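Side-chain contacts in alternansucrase (Leuconostoc mesenteroides, PDB 6HVG), which belongs to glycoside hydrolase family 70, with a TIM-barrel type catalytic domain and repeats related to choline- and cell-wall-binding modules: residues 784-787 and 788-792; 756-759 and 760-764; 775-779 and 780-784; 681-684 and 685-689. All coordinates share one frame; numbering follows the deposited sequence.

Interaction 1: 784-787 and 788-792; sequences QGME and FYYKD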
loop_
_atom_site.group_PDB
_atom_site.type_symbol
_atom_site.label_atom_id
_atom_site.label_comp_id
_atom_site.label_asym_id
_atom_site.label_seq_id
_atom_site.Cartn_x
_atom_site.Cartn_y
_atom_site.Cartn_z
ATOM N N GLN A 784 1.706 14.776 18.099
ATOM C CA GLN A 784 2.345 13.987 19.164
ATOM C C GLN A 784 3.421 13.073 18.604
ATOM O O GLN A 784 4.504 12.967 19.181
ATOM C CB GLN A 784 1.331 13.095 19.871
ATOM C CG GLN A 784 0.280 13.809 20.697
ATOM C CD GLN A 784 -0.837 12.870 21.137
ATOM O OE1 GLN A 784 -0.764 11.649 20.945
ATOM N NE2 GLN A 784 -1.881 13.440 21.719
ATOM N N GLY A 785 3.110 12.410 17.486
ATOM C CA GLY A 785 4.059 11.529 16.816
ATOM C C GLY A 785 5.261 12.317 16.342
ATOM O O GLY A 785 6.409 11.898 16.480
ATOM N N MET A 786 4.977 13.491 15.797
ATOM C CA MET A 786 6.008 14.370 15.286
ATOM C C MET A 786 7.025 14.754 16.336
ATOM O O MET A 786 8.209 14.881 16.014
ATOM C CB MET A 786 5.382 15.619 14.668
ATOM C CG MET A 786 4.830 15.376 13.272
ATOM S SD MET A 786 6.106 14.798 12.135
ATOM C CE MET A 786 5.211 14.970 10.599
ATOM N N GLU A 787 6.580 14.927 17.578
ATOM C CA GLU A 787 7.516 15.234 18.665
ATOM C C GLU A 787 8.543 14.104 18.886
ATOM O O GLU A 787 9.711 14.386 19.173
ATOM C CB GLU A 787 6.778 15.602 19.965
ATOM C CG GLU A 787 6.130 16.988 19.937
ATOM C CD GLU A 787 7.130 18.143 19.699
ATOM O OE1 GLU A 787 8.051 18.354 20.527
ATOM O OE2 GLU A 787 6.998 18.855 18.671
ATOM N N PHE A 788 8.125 12.846 18.727
ATOM C CA PHE A 788 9.055 11.703 18.830
ATOM C C PHE A 788 9.992 11.646 17.626
ATOM O O PHE A 788 11.189 11.347 17.757
ATOM C CB PHE A 788 8.295 10.360 18.981
ATOM C CG PHE A 788 7.444 10.273 20.232
ATOM C CD1 PHE A 788 8.028 10.351 21.498
ATOM C CD2 PHE A 788 6.058 10.133 20.145
ATOM C CE1 PHE A 788 7.247 10.304 22.641
ATOM C CE2 PHE A 788 5.281 10.078 21.287
ATOM C CZ PHE A 788 5.875 10.172 22.535
ATOM N N TYR A 789 9.414 11.924 16.458
ATOM C CA TYR A 789 10.138 11.965 15.191
ATOM C C TYR A 789 11.249 13.015 15.227
ATOM O O TYR A 789 12.378 12.739 14.809
ATOM C CB TYR A 789 9.147 12.257 14.063
ATOM C CG TYR A 789 9.712 12.356 12.667
ATOM C CD1 TYR A 789 10.028 11.225 11.942
ATOM C CD2 TYR A 789 9.889 13.587 12.062
ATOM C CE1 TYR A 789 10.521 11.315 10.650
ATOM C CE2 TYR A 789 10.393 13.693 10.777
ATOM C CZ TYR A 789 10.699 12.551 10.069
ATOM O OH TYR A 789 11.164 12.633 8.777
ATOM N N TYR A 790 10.929 14.205 15.739
ATOM C CA TYR A 790 11.941 15.252 15.928
ATOM C C TYR A 790 13.034 14.801 16.918
ATOM O O TYR A 790 14.206 14.988 16.669
ATOM C CB TYR A 790 11.330 16.569 16.432
ATOM C CG TYR A 790 10.238 17.207 15.584
ATOM C CD1 TYR A 790 10.185 17.052 14.196
ATOM C CD2 TYR A 790 9.264 17.998 16.185
ATOM C CE1 TYR A 790 9.182 17.647 13.442
ATOM C CE2 TYR A 790 8.253 18.601 15.445
ATOM C CZ TYR A 790 8.215 18.426 14.078
ATOM O OH TYR A 790 7.210 19.052 13.391
ATOM N N LYS A 791 12.635 14.216 18.044
ATOM C CA LYS A 791 13.581 13.747 19.077
ATOM C C LYS A 791 14.569 12.733 18.505
ATOM O O LYS A 791 15.752 12.757 18.815
ATOM C CB LYS A 791 12.806 13.131 20.256
ATOM C CG LYS A 791 13.633 12.438 21.334
ATOM C CD LYS A 791 14.158 13.408 22.373
ATOM C CE LYS A 791 15.107 12.675 23.333
ATOM N NZ LYS A 791 16.431 12.277 22.747
ATOM N N ASP A 792 14.058 11.842 17.671
ATOM C CA ASP A 792 14.866 10.828 16.991
ATOM C C ASP A 792 15.802 11.433 15.959
ATOM O O ASP A 792 16.956 11.048 15.853
ATOM C CB ASP A 792 13.932 9.826 16.314
ATOM C CG ASP A 792 14.661 8.863 15.404
ATOM O OD1 ASP A 792 14.521 8.975 14.153
ATOM O OD2 ASP A 792 15.355 7.981 15.958
#
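Three regular i to i+4 backbone bonds join G785, M786 and E787 to Y789, Y790 and K791 within helix 779-793, the one from Y790 N to M786 O measuring 2.8 Å with an N-H...O angle of 165°. On the M786 side of the helix, the thioether meets two aromatic rings. Its SD lies 4.8 Å from the centroid of the Y789 ring and 5.1 Å from that of Y790, well off both ring normals, which makes each a Met-aromatic contact of oblique geometry. The bend of the M786 chain at chi2 (-59°) brings the sulfur alongside Y789, where SD is 4.0 Å from CD2. The Y790 ring reaches back along the helix: M786 O lies over one face, and M786 CB is 4.0 Å from Y790 CZ. E787 approaches the same ring at its edge, with OE2 3.5 Å from CD2 and the carboxylate plane turned 84° from the ring. On another side of the helix, F788 CD2 comes within 3.4 Å of Q784 O while its ring stacks on H767. Y789 OH bonds to E832 OE1, so this phenol has its polar end satisfied outside the helix. A carboxylate oxygen at a ring edge meets the slightly positive C-H rim, which is consistent with a mild electrostatic attraction, whereas the contacts of the sulfur should be mainly dispersive.

Interaction 2: 756-759 and 760-764; sequences AQDP and IRKAM
R761 and D758 form the ionic contact of this helix start: NH2 gives a bond to OD1 of 2.9 Å, bent to 136° at the hydrogen, and meets that oxygen nearly along its C-O direction. The two flat groups are 33° apart. K762 NZ is a second positive group in the area, but at 4.5 Å from D758 OD2 it lies beyond a salt bridge.

Among the bonds to main-chain carbonyls, Q757 O takes two donors from one residue. R761 NE reaches it at 3.0 Å from well above the carbonyl plane (58°), and R761 N adds a weak bond. The bend of the arginine at chi3 folds the guanidinium back over the first turn, and NH1 bonds weakly to M773 O. A756 is the N-cap of helix 757-766, a helix that follows strand 745-747 of the eight-stranded parallel barrel sheet. P759 occupies its third position, in the first turn, where an absent N-H costs no intrahelical bond. Main-chain bonds then run regularly, I760 N to A756 O at 3.0 Å and K762 N to D758 O at 2.7 Å.

Between the two segments the apolar side-chain contact is I760 CD1 to A756 CB, 4.3 Å. I760 also packs on L782, M786 and Y789 of helix 779-793, and P759 on Y789.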
loop_
_atom_site.group_PDB
_atom_site.type_symbol
_atom_site.label_atom_id
_atom_site.label_comp_id
_atom_site.label_asym_id
_atom_site.label_seq_id
_atom_site.Cartn_x
_atom_site.Cartn_y
_atom_site.Cartn_z
ATOM N N ALA A 756 9.786 10.093 3.966
ATOM C CA ALA A 756 9.068 10.968 4.882
ATOM C C ALA A 756 7.843 10.259 5.447
ATOM O O ALA A 756 7.761 10.010 6.640
ATOM C CB ALA A 756 8.672 12.265 4.167
ATOM N N GLN A 757 6.910 9.932 4.562
ATOM C CA GLN A 757 5.630 9.330 4.919
ATOM C C GLN A 757 5.762 8.060 5.757
ATOM O O GLN A 757 4.999 7.859 6.698
ATOM C CB GLN A 757 4.797 9.005 3.668
ATOM C CG GLN A 757 5.414 9.402 2.325
ATOM C CD GLN A 757 5.502 8.279 1.350
ATOM O OE1 GLN A 757 6.188 8.388 0.347
ATOM N NE2 GLN A 757 4.853 7.174 1.659
ATOM N N ASP A 758 6.696 7.183 5.403
ATOM C CA ASP A 758 6.862 5.937 6.154
ATOM C C ASP A 758 7.492 6.161 7.537
ATOM O O ASP A 758 6.901 5.791 8.561
ATOM C CB ASP A 758 7.627 4.896 5.333
ATOM C CG ASP A 758 6.729 4.177 4.317
ATOM O OD1 ASP A 758 5.522 4.532 4.188
ATOM O OD2 ASP A 758 7.235 3.255 3.649
ATOM N N PRO A 759 8.679 6.776 7.596
ATOM C CA PRO A 759 9.217 7.106 8.913
ATOM C C PRO A 759 8.253 7.841 9.869
ATOM O O PRO A 759 8.127 7.458 11.033
ATOM C CB PRO A 759 10.411 7.983 8.567
ATOM C CG PRO A 759 10.895 7.448 7.261
ATOM C CD PRO A 759 9.684 6.950 6.534
ATOM N N ILE A 760 7.585 8.888 9.392
ATOM C CA ILE A 760 6.654 9.628 10.250
ATOM C C ILE A 760 5.570 8.707 10.825
ATOM O O ILE A 760 5.186 8.845 11.981
ATOM C CB ILE A 760 6.074 10.863 9.521
ATOM C CG1 ILE A 760 7.075 12.010 9.588
ATOM C CG2 ILE A 760 4.767 11.340 10.144
ATOM C CD1 ILE A 760 7.317 12.717 8.273
ATOM N N ARG A 761 5.079 7.768 10.023
ATOM C CA ARG A 761 4.047 6.829 10.485
ATOM C C ARG A 761 4.651 5.717 11.354
ATOM O O ARG A 761 4.082 5.378 12.387
ATOM C CB ARG A 761 3.251 6.247 9.305
ATOM C CG ARG A 761 2.338 7.287 8.669
ATOM C CD ARG A 761 1.544 6.761 7.495
ATOM N NE ARG A 761 2.416 6.407 6.374
ATOM C CZ ARG A 761 1.998 6.010 5.168
ATOM N NH1 ARG A 761 0.709 5.912 4.913
ATOM N NH2 ARG A 761 2.878 5.709 4.217
ATOM N N LYS A 762 5.801 5.161 10.969
ATOM C CA LYS A 762 6.487 4.140 11.797
ATOM C C LYS A 762 6.703 4.670 13.198
ATOM O O LYS A 762 6.564 3.940 14.167
ATOM C CB LYS A 762 7.855 3.748 11.224
ATOM C CG LYS A 762 7.839 3.252 9.787
ATOM C CD LYS A 762 8.700 2.014 9.544
ATOM C CE LYS A 762 8.935 1.758 8.040
ATOM N NZ LYS A 762 9.750 2.809 7.334
ATOM N N ALA A 763 7.023 5.955 13.302
ATOM C CA ALA A 763 7.204 6.611 14.598
ATOM C C ALA A 763 5.907 6.621 15.400
ATOM O O ALA A 763 5.911 6.329 16.588
ATOM C CB ALA A 763 7.715 8.019 14.405
ATOM N N MET A 764 4.792 6.910 14.737
ATOM C CA MET A 764 3.469 6.915 15.387
ATOM C C MET A 764 3.065 5.513 15.853
ATOM O O MET A 764 2.531 5.341 16.941
ATOM C CB MET A 764 2.411 7.474 14.439
ATOM C CG MET A 764 2.678 8.924 14.074
ATOM S SD MET A 764 1.597 9.640 12.830
ATOM C CE MET A 764 0.044 9.785 13.744
#

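Interaction 3: 775-779 and 780-784; sequences DTFTF and DQLAQ
A single water joins T778 to D780, donating to D780 OD2 at 2.6 Å and lying 2.8 Å from T778 OG1 in a hydrogen bond of undecided direction. T778 is the N-cap of helix 779-793, yet its hydroxyl makes no direct capping bond. OG1 turns to the water instead, and the methyl to the first turn. The side chain of Q781 returns to the cap from the third helical residue: OE1 accepts from T778 N at 2.8 Å with a fairly straight N-H...O angle of 160°, although the donor stands 52° out of the amide plane. This is the Q781-to-N-cap bond of a capping box, without the reciprocal bond from the T778 side chain. At the other end of the same amide, NE2 bonds to I769 O, so both its polar atoms are held and its rotation should be restricted.

F777, just before the cap, and L782, in the first turn, meet as a hydrophobic staple. F777 CE1 is 4.0 Å from L782 CB, and the two side chains cross at a slant. The phenylalanine, with CG set between N and the carbonyl carbon, directs its ring towards M764 of helix 757-766 and meets F1105 edge-to-face. F779 reaches the same leucine, its CD1 4.3 Å from L782 CD2, and extends to M1055. The main chain closes the first turn through L782 N to T778 O at 2.9 Å.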
loop_
_atom_site.group_PDB
_atom_site.type_symbol
_atom_site.label_atom_id
_atom_site.label_comp_id
_atom_site.label_asym_id
_atom_site.label_seq_id
_atom_site.Cartn_x
_atom_site.Cartn_y
_atom_site.Cartn_z
ATOM N N ASP A 775 -4.181 3.320 8.808
ATOM C CA ASP A 775 -5.040 3.836 9.862
ATOM C C ASP A 775 -5.260 5.359 9.708
ATOM O O ASP A 775 -4.357 6.076 9.297
ATOM C CB ASP A 775 -4.378 3.530 11.210
ATOM C CG ASP A 775 -5.302 2.881 12.211
ATOM O OD1 ASP A 775 -6.462 2.560 11.853
ATOM O OD2 ASP A 775 -4.834 2.673 13.364
ATOM N N THR A 776 -6.457 5.830 10.041
ATOM C CA THR A 776 -6.762 7.247 10.035
ATOM C C THR A 776 -6.238 7.902 11.310
ATOM O O THR A 776 -6.539 7.435 12.409
ATOM C CB THR A 776 -8.276 7.475 9.968
ATOM O OG1 THR A 776 -8.747 6.982 8.728
ATOM C CG2 THR A 776 -8.653 8.960 9.990
ATOM N N PHE A 777 -5.495 9.002 11.169
ATOM C CA PHE A 777 -4.999 9.717 12.333
ATOM C C PHE A 777 -5.446 11.168 12.283
ATOM O O PHE A 777 -5.557 11.759 11.217
ATOM C CB PHE A 777 -3.467 9.590 12.530
ATOM C CG PHE A 777 -2.654 9.988 11.355
ATOM C CD1 PHE A 777 -2.320 11.314 11.156
ATOM C CD2 PHE A 777 -2.189 9.032 10.481
ATOM C CE1 PHE A 777 -1.569 11.701 10.079
ATOM C CE2 PHE A 777 -1.410 9.396 9.408
ATOM C CZ PHE A 777 -1.100 10.738 9.202
ATOM N N THR A 778 -5.682 11.729 13.461
ATOM C CA THR A 778 -6.121 13.087 13.605
ATOM C C THR A 778 -4.859 13.986 13.577
ATOM O O THR A 778 -3.733 13.525 13.730
ATOM C CB THR A 778 -6.989 13.215 14.895
ATOM O OG1 THR A 778 -8.082 14.088 14.634
ATOM C CG2 THR A 778 -6.207 13.745 16.075
ATOM N N PHE A 779 -5.055 15.273 13.362
ATOM C CA PHE A 779 -3.935 16.223 13.374
ATOM C C PHE A 779 -3.199 16.283 14.708
ATOM O O PHE A 779 -1.973 16.390 14.714
ATOM C CB PHE A 779 -4.381 17.638 12.997
ATOM C CG PHE A 779 -4.247 17.938 11.538
ATOM C CD1 PHE A 779 -2.983 18.119 10.971
ATOM C CD2 PHE A 779 -5.375 18.050 10.727
ATOM C CE1 PHE A 779 -2.849 18.418 9.626
ATOM C CE2 PHE A 779 -5.238 18.338 9.381
ATOM C CZ PHE A 779 -3.977 18.512 8.829
ATOM N N ASP A 780 -3.925 16.236 15.827
ATOM C CA ASP A 780 -3.311 16.124 17.159
ATOM C C ASP A 780 -2.466 14.862 17.268
ATOM O O ASP A 780 -1.384 14.893 17.825
ATOM C CB ASP A 780 -4.379 16.149 18.271
ATOM C CG ASP A 780 -5.334 17.321 18.117
ATOM O OD1 ASP A 780 -5.902 17.779 19.129
ATOM O OD2 ASP A 780 -5.513 17.797 16.964
ATOM N N GLN A 781 -2.988 13.752 16.765
ATOM C CA GLN A 781 -2.258 12.498 16.764
ATOM C C GLN A 781 -0.963 12.656 15.978
ATOM O O GLN A 781 0.090 12.184 16.405
ATOM C CB GLN A 781 -3.098 11.378 16.142
ATOM C CG GLN A 781 -4.004 10.625 17.106
ATOM C CD GLN A 781 -4.976 9.735 16.370
ATOM O OE1 GLN A 781 -5.930 10.223 15.794
ATOM N NE2 GLN A 781 -4.715 8.436 16.352
ATOM N N LEU A 782 -1.045 13.331 14.832
ATOM C CA LEU A 782 0.152 13.623 14.048
ATOM C C LEU A 782 1.187 14.458 14.822
ATOM O O LEU A 782 2.380 14.139 14.806
ATOM C CB LEU A 782 -0.220 14.350 12.772
ATOM C CG LEU A 782 0.915 14.728 11.811
ATOM C CD1 LEU A 782 1.777 13.545 11.458
ATOM C CD2 LEU A 782 0.310 15.334 10.547
ATOM N N ALA A 783 0.722 15.500 15.513
ATOM C CA ALA A 783 1.597 16.390 16.284
ATOM C C ALA A 783 2.376 15.678 17.386
ATOM O O ALA A 783 3.567 15.954 17.588
ATOM C CB ALA A 783 0.793 17.539 16.875
ATOM N N GLN A 784 1.706 14.776 18.099
ATOM C CA GLN A 784 2.345 13.987 19.164
ATOM C C GLN A 784 3.421 13.073 18.604
ATOM O O GLN A 784 4.504 12.967 19.181
ATOM C CB GLN A 784 1.331 13.095 19.871
ATOM C CG GLN A 784 0.280 13.809 20.697
ATOM C CD GLN A 784 -0.837 12.870 21.137
ATOM O OE1 GLN A 784 -0.764 11.649 20.945
ATOM N NE2 GLN A 784 -1.881 13.440 21.719
HETATM O O HOH W 1 -6.955 16.561 15.127
#

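Interaction 4: 681-684 and 685-689; sequences YTVT and SQFGN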
loop_
_atom_site.group_PDB
_atom_site.type_symbol
_atom_site.label_atom_id
_atom_site.label_comp_id
_atom_site.label_asym_id
_atom_site.label_seq_id
_atom_site.Cartn_x
_atom_site.Cartn_y
_atom_site.Cartn_z
ATOM N N TYR A 681 16.614 8.286 -10.139
ATOM C CA TYR A 681 16.507 7.433 -8.967
ATOM C C TYR A 681 17.798 6.643 -8.720
ATOM O O TYR A 681 18.046 6.236 -7.597
ATOM C CB TYR A 681 15.313 6.476 -9.082
ATOM C CG TYR A 681 15.012 5.770 -7.780
ATOM C CD1 TYR A 681 14.765 6.504 -6.621
ATOM C CD2 TYR A 681 15.015 4.375 -7.687
ATOM C CE1 TYR A 681 14.511 5.875 -5.410
ATOM C CE2 TYR A 681 14.778 3.736 -6.471
ATOM C CZ TYR A 681 14.523 4.493 -5.337
ATOM O OH TYR A 681 14.267 3.901 -4.121
ATOM N N THR A 682 18.628 6.454 -9.745
ATOM C CA THR A 682 19.846 5.669 -9.584
ATOM C C THR A 682 20.751 6.296 -8.526
ATOM O O THR A 682 21.322 5.582 -7.698
ATOM C CB THR A 682 20.632 5.496 -10.908
ATOM O OG1 THR A 682 21.078 6.766 -11.378
ATOM C CG2 THR A 682 19.770 4.839 -11.993
ATOM N N VAL A 683 20.855 7.628 -8.534
ATOM C CA VAL A 683 21.651 8.343 -7.528
ATOM C C VAL A 683 20.922 8.419 -6.165
ATOM O O VAL A 683 21.545 8.250 -5.120
ATOM C CB VAL A 683 22.140 9.742 -8.031
ATOM C CG1 VAL A 683 21.016 10.754 -8.123
ATOM C CG2 VAL A 683 23.206 10.303 -7.121
ATOM N N THR A 684 19.614 8.655 -6.172
ATOM C CA THR A 684 18.827 8.665 -4.933
ATOM C C THR A 684 18.868 7.302 -4.233
ATOM O O THR A 684 18.988 7.208 -2.996
ATOM C CB THR A 684 17.361 9.023 -5.202
ATOM O OG1 THR A 684 17.288 10.245 -5.947
ATOM C CG2 THR A 684 16.588 9.152 -3.892
ATOM N N SER A 685 18.792 6.249 -5.038
ATOM C CA SER A 685 18.898 4.870 -4.560
ATOM C C SER A 685 20.248 4.587 -3.908
ATOM O O SER A 685 20.309 4.012 -2.826
ATOM C CB SER A 685 18.681 3.924 -5.728
ATOM O OG SER A 685 18.860 2.600 -5.353
ATOM N N GLN A 686 21.327 5.020 -4.557
ATOM C CA GLN A 686 22.663 4.796 -4.037
ATOM C C GLN A 686 22.899 5.578 -2.732
ATOM O O GLN A 686 23.674 5.139 -1.890
ATOM C CB GLN A 686 23.705 5.183 -5.081
ATOM C CG GLN A 686 25.075 4.557 -4.882
ATOM C CD GLN A 686 25.007 3.064 -4.944
ATOM O OE1 GLN A 686 24.666 2.502 -5.970
ATOM N NE2 GLN A 686 25.296 2.408 -3.834
ATOM N N PHE A 687 22.261 6.736 -2.562
ATOM C CA PHE A 687 22.337 7.437 -1.289
ATOM C C PHE A 687 21.719 6.578 -0.203
ATOM O O PHE A 687 22.227 6.513 0.910
ATOM C CB PHE A 687 21.591 8.778 -1.318
ATOM C CG PHE A 687 22.268 9.859 -2.119
ATOM C CD1 PHE A 687 23.615 10.098 -1.996
ATOM C CD2 PHE A 687 21.527 10.669 -2.972
ATOM C CE1 PHE A 687 24.211 11.111 -2.717
ATOM C CE2 PHE A 687 22.121 11.675 -3.699
ATOM C CZ PHE A 687 23.462 11.907 -3.561
ATOM N N GLY A 688 20.605 5.929 -0.536
ATOM C CA GLY A 688 19.934 5.012 0.379
ATOM C C GLY A 688 20.867 3.924 0.889
ATOM O O GLY A 688 20.966 3.719 2.084
ATOM N N ASN A 689 21.561 3.247 -0.023
ATOM C CA ASN A 689 22.379 2.099 0.309
ATOM C C ASN A 689 23.723 2.455 0.927
ATOM O O ASN A 689 24.206 1.733 1.799
ATOM C CB ASN A 689 22.623 1.253 -0.945
ATOM C CG ASN A 689 21.341 0.691 -1.531
ATOM O OD1 ASN A 689 20.366 0.459 -0.814
ATOM N ND2 ASN A 689 21.334 0.475 -2.833
#
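V683 and F687 make the tightly packed part of this helical turn, side by side and both buried. The valine CG2, turned opposite its own nitrogen, is 3.8 Å from F687 CE2. V683 O lies over one face of that ring, 3.2 Å from CD2, while also accepting F687 N at 3.1 Å. The adjoining T684 is buried too, and the ring passes 3.9 Å from its CA by way of CD2.

Y681 and S685 form the looser side, where both residues are partly exposed. S685 CB sits over the tyrosine face as a CH-pi contact, 4.2 Å from the centroid and 18° off the normal. The serine hydroxyl is anti to its nitrogen (chi1 176°), which leaves the methylene carbon to meet the ring. The backbone here is regular, with S685 N bonded to Y681 O at 2.7 Å.

Within the helix, Q686 NE2 bonds to S690 OG one turn on. Two threonines tie the helix to its surroundings: T682 OG1 bonds with D680, T729 and L730, and T684 OG1 with F748 O. Helix 681-692 follows strand 678-679 of the parallel barrel, next to strand 745-747, and F748 lies just past the latter.

Interactions 1 and 3 lie on the same helix, 779-793, and share Q784: one describes its middle, dominated by sulfur, rings and a carboxylate, the other its capped start. Interaction 2 opens the preceding helix, 757-766, with charge and main-chain bonds. The two helices pack through I760 and M764, which reach M786 and Y789 of interaction 1 and F777 and L782 of interaction 3. Interaction 4 stands apart, its centre about 20 Å from that of interaction 2, on helix 681-692. All four combine buried and more accessible residues: exposed residues are most numerous in interaction 3, whereas none of those touching in interaction 4 is fully exposed and its side-chain contacts are largely apolar.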